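Local atomic coordinates of Tetur07g02040 (Tetranychus urticae, PDB entry 6BDJ), a protein that is an intradiol ring-cleavage dioxygenase that binds ferric iron and probably opens catechol-like rings by incorporating both atoms of molecular oxygen. Residues A[81-86]-A[152-157]; A[143-148]-A[163-168]. One frame throughout, in Å; residues are numbered along the deposited sequence.

Interaction 1: A[81-86]-A[152-157]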
ATOM      1  N   LYS A  81       2.409 -11.042 -15.747  1.00 81.70           N
ATOM      2  CA  LYS A  81       3.049 -10.010 -16.508  1.00 79.89           C
ATOM      3  C   LYS A  81       1.982  -9.010 -16.975  1.00 76.87           C
ATOM      4  O   LYS A  81       0.797  -9.393 -17.211  1.00 79.10           O
ATOM      5  CB  LYS A  81       3.772 -10.684 -17.701  1.00 85.47           C
ATOM      6  N   GLY A  82       2.375  -7.724 -17.044  1.00 72.48           N
ATOM      7  CA  GLY A  82       1.460  -6.674 -17.533  1.00 70.46           C
ATOM      8  C   GLY A  82       0.411  -6.121 -16.576  1.00 66.84           C
ATOM      9  O   GLY A  82      -0.389  -5.273 -16.980  1.00 66.21           O
ATOM     10  N   ALA A  83       0.400  -6.580 -15.324  1.00 65.25           N
ATOM     11  CA  ALA A  83      -0.583  -6.103 -14.343  1.00 63.22           C
ATOM     12  C   ALA A  83      -0.179  -4.705 -13.836  1.00 61.49           C
ATOM     13  O   ALA A  83       0.993  -4.477 -13.512  1.00 61.50           O
ATOM     14  CB  ALA A  83      -0.680  -7.068 -13.165  1.00 61.90           C
ATOM     15  N   LYS A  84      -1.138  -3.778 -13.789  1.00 59.50           N
ATOM     16  CA  LYS A  84      -0.909  -2.451 -13.226  1.00 58.57           C
ATOM     17  C   LYS A  84      -1.064  -2.535 -11.720  1.00 55.22           C
ATOM     18  O   LYS A  84      -2.121  -2.935 -11.232  1.00 51.92           O
ATOM     19  CB  LYS A  84      -1.894  -1.421 -13.788  1.00 61.99           C
ATOM     20  CG  LYS A  84      -1.400  -0.751 -15.065  1.00 66.79           C
ATOM     21  CD  LYS A  84      -2.543  -0.154 -15.882  1.00 68.67           C
ATOM     22  CE  LYS A  84      -3.177   1.031 -15.178  1.00 65.26           C
ATOM     23  NZ  LYS A  84      -3.933   1.878 -16.138  1.00 64.20           N
ATOM     24  N   VAL A  85      -0.010  -2.171 -10.989  1.00 51.05           N
ATOM     25  CA  VAL A  85      -0.079  -2.102  -9.520  1.00 47.65           C
ATOM     26  C   VAL A  85      -0.073  -0.652  -9.093  1.00 44.17           C
ATOM     27  O   VAL A  85       0.866   0.073  -9.416  1.00 42.45           O
ATOM     28  CB  VAL A  85       1.132  -2.756  -8.873  1.00 48.01           C
ATOM     29  CG1 VAL A  85       1.021  -2.696  -7.349  1.00 47.05           C
ATOM     30  CG2 VAL A  85       1.283  -4.188  -9.369  1.00 51.22           C
ATOM     31  N   TYR A  86      -1.116  -0.256  -8.376  1.00 40.54           N
ATOM     32  CA  TYR A  86      -1.171   1.023  -7.731  1.00 39.83           C
ATOM     33  C   TYR A  86      -0.863   0.912  -6.253  1.00 40.81           C
ATOM     34  O   TYR A  86      -1.375   0.033  -5.584  1.00 41.25           O
ATOM     35  CB  TYR A  86      -2.572   1.592  -7.814  1.00 39.81           C
ATOM     36  CG  TYR A  86      -3.140   1.824  -9.186  1.00 41.62           C
ATOM     37  CD1 TYR A  86      -3.579   0.748  -9.960  1.00 45.17           C
ATOM     38  CD2 TYR A  86      -3.287   3.115  -9.712  1.00 41.61           C
ATOM     39  CE1 TYR A  86      -4.139   0.936 -11.207  1.00 46.93           C
ATOM     40  CE2 TYR A  86      -3.845   3.314 -10.979  1.00 43.59           C
ATOM     41  CZ  TYR A  86      -4.279   2.209 -11.711  1.00 46.64           C
ATOM     42  OH  TYR A  86      -4.873   2.335 -12.947  1.00 50.42           O
ATOM     43  N   ILE A 152      -4.662  -3.719  -7.802  1.00 45.86           N
ATOM     44  CA  ILE A 152      -4.090  -4.346  -9.004  1.00 48.42           C
ATOM     45  C   ILE A 152      -5.123  -4.513 -10.093  1.00 50.43           C
ATOM     46  O   ILE A 152      -6.175  -5.116  -9.876  1.00 52.44           O
ATOM     47  CB  ILE A 152      -3.479  -5.715  -8.698  1.00 50.21           C
ATOM     48  CG1 ILE A 152      -2.465  -5.550  -7.566  1.00 49.48           C
ATOM     49  CG2 ILE A 152      -2.804  -6.285  -9.943  1.00 51.70           C
ATOM     50  CD1 ILE A 152      -2.018  -6.839  -6.933  1.00 51.94           C
ATOM     51  N   HIS A 153      -4.793  -4.017 -11.282  1.00 51.86           N
ATOM     52  CA  HIS A 153      -5.621  -4.219 -12.457  1.00 56.37           C
ATOM     53  C   HIS A 153      -4.914  -5.194 -13.354  1.00 60.24           C
ATOM     54  O   HIS A 153      -3.713  -5.049 -13.596  1.00 60.39           O
ATOM     55  CB  HIS A 153      -5.861  -2.933 -13.226  1.00 56.29           C
ATOM     56  CG  HIS A 153      -6.572  -1.876 -12.444  1.00 55.13           C
ATOM     57  ND1 HIS A 153      -6.940  -0.670 -13.001  1.00 54.42           N
ATOM     58  CD2 HIS A 153      -7.012  -1.851 -11.160  1.00 54.13           C
ATOM     59  CE1 HIS A 153      -7.570   0.057 -12.099  1.00 53.90           C
ATOM     60  NE2 HIS A 153      -7.621  -0.632 -10.969  1.00 54.19           N
ATOM     61  N   ALA A 154      -5.650  -6.202 -13.816  1.00 64.31           N
ATOM     62  CA  ALA A 154      -5.178  -7.128 -14.854  1.00 68.17           C
ATOM     63  C   ALA A 154      -6.336  -7.369 -15.778  1.00 72.61           C
ATOM     64  O   ALA A 154      -7.467  -7.491 -15.310  1.00 74.31           O
ATOM     65  CB  ALA A 154      -4.706  -8.447 -14.262  1.00 68.22           C
ATOM     66  N   ASN A 155      -6.066  -7.380 -17.083  1.00 79.89           N
ATOM     67  CA  ASN A 155      -7.103  -7.646 -18.124  1.00 87.02           C
ATOM     68  C   ASN A 155      -8.256  -6.630 -18.063  1.00 87.58           C
ATOM     69  O   ASN A 155      -9.415  -6.981 -18.315  1.00 90.37           O
ATOM     70  CB  ASN A 155      -7.695  -9.092 -18.033  1.00 90.11           C
ATOM     71  CG  ASN A 155      -6.670 -10.147 -17.687  1.00 91.12           C
ATOM     72  OD1 ASN A 155      -6.938 -11.007 -16.856  1.00 89.69           O
ATOM     73  ND2 ASN A 155      -5.492 -10.090 -18.310  1.00 91.43           N
ATOM     74  N   GLY A 156      -7.962  -5.382 -17.687  1.00 84.07           N
ATOM     75  CA  GLY A 156      -8.994  -4.378 -17.426  1.00 83.21           C
ATOM     76  C   GLY A 156     -10.010  -4.698 -16.323  1.00 79.91           C
ATOM     77  O   GLY A 156     -11.119  -4.158 -16.335  1.00 79.21           O
ATOM     78  N   ASN A 157      -9.656  -5.619 -15.424  1.00 76.88           N
ATOM     79  CA  ASN A 157     -10.462  -5.909 -14.244  1.00 75.13           C
ATOM     80  C   ASN A 157      -9.669  -5.450 -13.030  1.00 67.60           C
ATOM     81  O   ASN A 157      -8.426  -5.556 -12.994  1.00 63.71           O
ATOM     82  CB  ASN A 157     -10.778  -7.405 -14.067  1.00 78.62           C
ATOM     83  CG  ASN A 157     -11.955  -7.869 -14.890  1.00 84.58           C
ATOM     84  OD1 ASN A 157     -12.489  -7.151 -15.743  1.00 84.02           O
ATOM     85  ND2 ASN A 157     -12.350  -9.105 -14.653  1.00 88.77           N
TER
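The ring of Y86 meets the imidazole of H153 edge to face, its CE1 standing 3.6 Å above the imidazole plane and over its centre. The ring centroids are 4.8 Å apart and the planes are inclined at 50°, a tilted form of the T-shaped pair. Y86 OH reaches past the rim to lie 3.6 Å from H153 CE1. Beneath the rings, K84 and H153 form an antiparallel hydrogen-bonded pair: K84 N donates to H153 O over 2.9 Å in a bent bond (139°), while H153 N returns to K84 O along a straighter path. V85 and I152 point to the other face of the sheet, and A83, just before the strand, adds its CB on that side, 3.9 Å from I152 CG2; across the sandwich of this transthyretin-clan fold, L71 covers all three. At A154-N157 a type I' turn, with N155 and G156 both at positive phi, reverses the chain into the next strand as a beta-hairpin. The polar ends find partners further out: K84 NZ forms a salt bridge with D50, and R151 NE bonds H153 NE2. Because an arginine NE can only donate, H153 NE2 probably accepts, which is consistent with a neutral imidazole protonated at ND1; the lysine ammonium, NZ 5.0 Å from H153 ND1 but partly offset by D50, may add slightly to this, so the face receiving the tyrosine edge is probably uncharged.

Interaction 2: A[143-148]-A[163-168]. With FE (Fe (III) ion), chain C.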
ATOM      1  N   GLY A 143      -6.882   5.823  14.776  1.00100.41           N
ATOM      2  CA  GLY A 143      -7.868   4.759  14.546  1.00 99.89           C
ATOM      3  C   GLY A 143      -7.460   3.802  13.430  1.00 95.88           C
ATOM      4  O   GLY A 143      -8.289   3.047  12.927  1.00 91.09           O
ATOM      5  N   ARG A 144      -6.188   3.865  13.029  1.00 92.12           N
ATOM      6  CA  ARG A 144      -5.620   2.962  12.042  1.00 85.63           C
ATOM      7  C   ARG A 144      -4.158   2.683  12.348  1.00 82.23           C
ATOM      8  O   ARG A 144      -3.405   3.542  12.804  1.00 78.37           O
ATOM      9  CB  ARG A 144      -5.703   3.548  10.625  1.00 83.46           C
ATOM     10  CG  ARG A 144      -7.098   3.595  10.017  1.00 83.11           C
ATOM     11  CD  ARG A 144      -7.766   2.219   9.893  1.00 83.96           C
ATOM     12  NE  ARG A 144      -6.856   1.129   9.528  1.00 83.32           N
ATOM     13  CZ  ARG A 144      -6.625   0.690   8.286  1.00 79.77           C
ATOM     14  NH1 ARG A 144      -5.794  -0.324   8.102  1.00 76.00           N
ATOM     15  NH2 ARG A 144      -7.226   1.253   7.235  1.00 79.69           N
ATOM     16  N   THR A 145      -3.759   1.460  12.049  1.00 78.84           N
ATOM     17  CA  THR A 145      -2.383   1.040  12.173  1.00 76.69           C
ATOM     18  C   THR A 145      -1.662   1.427  10.861  1.00 73.32           C
ATOM     19  O   THR A 145      -2.318   1.601   9.814  1.00 69.84           O
ATOM     20  CB  THR A 145      -2.333  -0.471  12.470  1.00 77.78           C
ATOM     21  OG1 THR A 145      -0.973  -0.921  12.588  1.00 77.71           O
ATOM     22  CG2 THR A 145      -3.119  -1.298  11.422  1.00 75.13           C
ATOM     23  N   PRO A 146      -0.321   1.571  10.900  1.00 73.28           N
ATOM     24  CA  PRO A 146       0.363   2.034   9.676  1.00 71.47           C
ATOM     25  C   PRO A 146       0.239   1.012   8.559  1.00 66.80           C
ATOM     26  O   PRO A 146       0.322  -0.183   8.800  1.00 68.11           O
ATOM     27  CB  PRO A 146       1.831   2.178  10.110  1.00 73.91           C
ATOM     28  CG  PRO A 146       1.795   2.306  11.585  1.00 77.44           C
ATOM     29  CD  PRO A 146       0.600   1.518  12.044  1.00 78.52           C
ATOM     30  N   HIS A 147       0.039   1.487   7.348  1.00 61.69           N
ATOM     31  CA  HIS A 147      -0.103   0.617   6.202  1.00 57.11           C
ATOM     32  C   HIS A 147       0.077   1.348   4.911  1.00 53.91           C
ATOM     33  O   HIS A 147       0.015   2.582   4.872  1.00 52.73           O
ATOM     34  CB  HIS A 147      -1.506   0.053   6.177  1.00 57.31           C
ATOM     35  CG  HIS A 147      -2.556   1.105   6.129  1.00 56.06           C
ATOM     36  ND1 HIS A 147      -2.989   1.769   7.254  1.00 57.06           N
ATOM     37  CD2 HIS A 147      -3.240   1.636   5.091  1.00 54.91           C
ATOM     38  CE1 HIS A 147      -3.936   2.629   6.922  1.00 55.31           C
ATOM     39  NE2 HIS A 147      -4.066   2.615   5.606  1.00 55.09           N
ATOM     40  N   ILE A 148       0.252   0.561   3.849  1.00 51.93           N
ATOM     41  CA  ILE A 148       0.257   1.053   2.484  1.00 49.77           C
ATOM     42  C   ILE A 148      -0.832   0.312   1.741  1.00 49.36           C
ATOM     43  O   ILE A 148      -0.892  -0.935   1.789  1.00 52.69           O
ATOM     44  CB  ILE A 148       1.597   0.768   1.796  1.00 51.31           C
ATOM     45  CG1 ILE A 148       2.730   1.550   2.486  1.00 53.88           C
ATOM     46  CG2 ILE A 148       1.544   1.154   0.304  1.00 50.04           C
ATOM     47  CD1 ILE A 148       4.145   1.179   2.045  1.00 54.56           C
ATOM     48  N   GLN A 163      -3.967  -4.227   1.516  1.00 49.21           N
ATOM     49  CA  GLN A 163      -3.192  -3.372   2.379  1.00 48.83           C
ATOM     50  C   GLN A 163      -1.964  -4.118   2.831  1.00 51.30           C
ATOM     51  O   GLN A 163      -2.026  -5.299   3.127  1.00 53.77           O
ATOM     52  CB  GLN A 163      -4.020  -2.926   3.572  1.00 49.67           C
ATOM     53  CG  GLN A 163      -5.097  -1.929   3.177  1.00 49.12           C
ATOM     54  CD  GLN A 163      -5.884  -1.362   4.345  1.00 49.49           C
ATOM     55  OE1 GLN A 163      -5.395  -1.321   5.484  1.00 49.39           O
ATOM     56  NE2 GLN A 163      -7.101  -0.907   4.064  1.00 47.28           N
ATOM     57  N   ILE A 164      -0.854  -3.392   2.876  1.00 52.84           N
ATOM     58  CA  ILE A 164       0.436  -3.890   3.301  1.00 56.63           C
ATOM     59  C   ILE A 164       0.645  -3.435   4.741  1.00 58.71           C
ATOM     60  O   ILE A 164       0.520  -2.251   5.054  1.00 60.24           O
ATOM     61  CB  ILE A 164       1.546  -3.322   2.408  1.00 59.47           C
ATOM     62  CG1 ILE A 164       1.265  -3.646   0.939  1.00 59.30           C
ATOM     63  CG2 ILE A 164       2.902  -3.865   2.832  1.00 62.40           C
ATOM     64  CD1 ILE A 164       2.128  -2.920  -0.063  1.00 60.04           C
ATOM     65  N   PHE A 165       0.976  -4.376   5.610  1.00 60.07           N
ATOM     66  CA  PHE A 165       1.247  -4.097   7.019  1.00 61.89           C
ATOM     67  C   PHE A 165       2.718  -4.324   7.327  1.00 64.83           C
ATOM     68  O   PHE A 165       3.454  -4.904   6.537  1.00 63.26           O
ATOM     69  CB  PHE A 165       0.335  -4.969   7.882  1.00 61.52           C
ATOM     70  CG  PHE A 165      -1.129  -4.694   7.655  1.00 59.26           C
ATOM     71  CD1 PHE A 165      -1.715  -3.568   8.193  1.00 58.96           C
ATOM     72  CD2 PHE A 165      -1.906  -5.516   6.849  1.00 57.60           C
ATOM     73  CE1 PHE A 165      -3.056  -3.269   7.966  1.00 58.34           C
ATOM     74  CE2 PHE A 165      -3.253  -5.242   6.621  1.00 57.10           C
ATOM     75  CZ  PHE A 165      -3.836  -4.122   7.198  1.00 58.43           C
ATOM     76  N   PHE A 166       3.126  -3.852   8.497  1.00 69.44           N
ATOM     77  CA  PHE A 166       4.521  -3.943   8.960  1.00 73.39           C
ATOM     78  C   PHE A 166       4.618  -4.758  10.234  1.00 79.45           C
ATOM     79  O   PHE A 166       3.678  -4.772  11.060  1.00 79.67           O
ATOM     80  CB  PHE A 166       5.083  -2.549   9.151  1.00 72.17           C
ATOM     81  CG  PHE A 166       5.089  -1.763   7.879  1.00 66.85           C
ATOM     82  CD1 PHE A 166       6.163  -1.849   7.017  1.00 66.80           C
ATOM     83  CD2 PHE A 166       3.974  -1.036   7.488  1.00 63.21           C
ATOM     84  CE1 PHE A 166       6.177  -1.153   5.806  1.00 64.68           C
ATOM     85  CE2 PHE A 166       3.967  -0.347   6.280  1.00 60.29           C
ATOM     86  CZ  PHE A 166       5.078  -0.409   5.438  1.00 60.84           C
ATOM     87  N   ASP A 167       5.746  -5.459  10.389  1.00 84.75           N
ATOM     88  CA  ASP A 167       5.957  -6.259  11.601  1.00 90.16           C
ATOM     89  C   ASP A 167       6.105  -5.291  12.766  1.00 93.54           C
ATOM     90  O   ASP A 167       6.633  -4.182  12.583  1.00 95.29           O
ATOM     91  CB  ASP A 167       7.142  -7.236  11.464  1.00 92.87           C
ATOM     92  CG  ASP A 167       8.483  -6.531  11.428  1.00 96.79           C
ATOM     93  OD1 ASP A 167       8.801  -5.924  10.383  1.00 96.08           O
ATOM     94  OD2 ASP A 167       9.218  -6.572  12.453  1.00101.08           O
ATOM     95  N   GLU A 168       5.584  -5.688  13.925  1.00 96.36           N
ATOM     96  CA  GLU A 168       5.413  -4.784  15.066  1.00 98.78           C
ATOM     97  C   GLU A 168       6.747  -4.226  15.537  1.00104.57           C
ATOM     98  O   GLU A 168       6.837  -3.053  15.894  1.00105.42           O
ATOM     99  CB  GLU A 168       4.724  -5.514  16.216  1.00101.29           C
TER
HETATM  100 FE    FE C 301      -5.394   4.373   4.499  1.00 69.11          FE
HETATM  101  O   HOH W   1      -7.355   4.953   3.782  1.00 52.31           O
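Where the 143-148 loop enters its strand, I148 and I164 form an antiparallel hydrogen-bonded pair, I164 N to I148 O at 2.7 Å and I148 N to I164 O at 3.1 Å, although the end-to-end directions of 144-148 and 163-166 differ by 98°. The loop supplies one ligand of the non-heme Fe(III) centre of an intradiol dioxygenase: H147 NE2 lies 2.5 Å from the metal, with Y96, H149 and a water as further ligands. The crowded first torsion of H147, with CG between backbone N and carbonyl carbon, carries the ring back beside its own loop. There ND1 donates to T145 O over 2.7 Å, in the ring plane and at 168°, fixing the ring's rotation and probably strengthening NE2 as a ligand. Replacing H147 with an alanine would remove both grips and would probably weaken iron binding and loosen the loop. One face of the imidazole is roofed by R144 NH1, 3.5 Å above its plane, and by Q163 OE1. These two meet tip to tip, R144 NH1 giving a nearly straight bond (176°) of 2.8 Å to a lone pair of Q163 OE1, the planar groups almost coplanar. This second-shell pair is held from further out by D193, in a salt bridge with R144 NE, and by the carbonyl of G41, which takes Q163 NE2. I148 CD1 abuts the edge of F166 in that ring's plane, 3.9 Å from CZ.

In the fold
From the N terminus, the chain first lays down 81-86, then runs through strands 120-124 and 130-136 and the 143-148 loop before interaction 1 closes a 65-residue excursion at 152-157. That excursion carries the iron ligands Y96, H147 and H149. Interaction 2 closes a much shorter one of 14 residues, essentially the hairpin of strands 148-154 and 157-166. The segments alternate along the sequence, so the two closures cross rather than nest. With centres about 23 Å apart, on opposite sides of the chain's centre, they fasten the two ends of strand 148-154: its far end to strand 84-88, its metal-site end to strand 157-166.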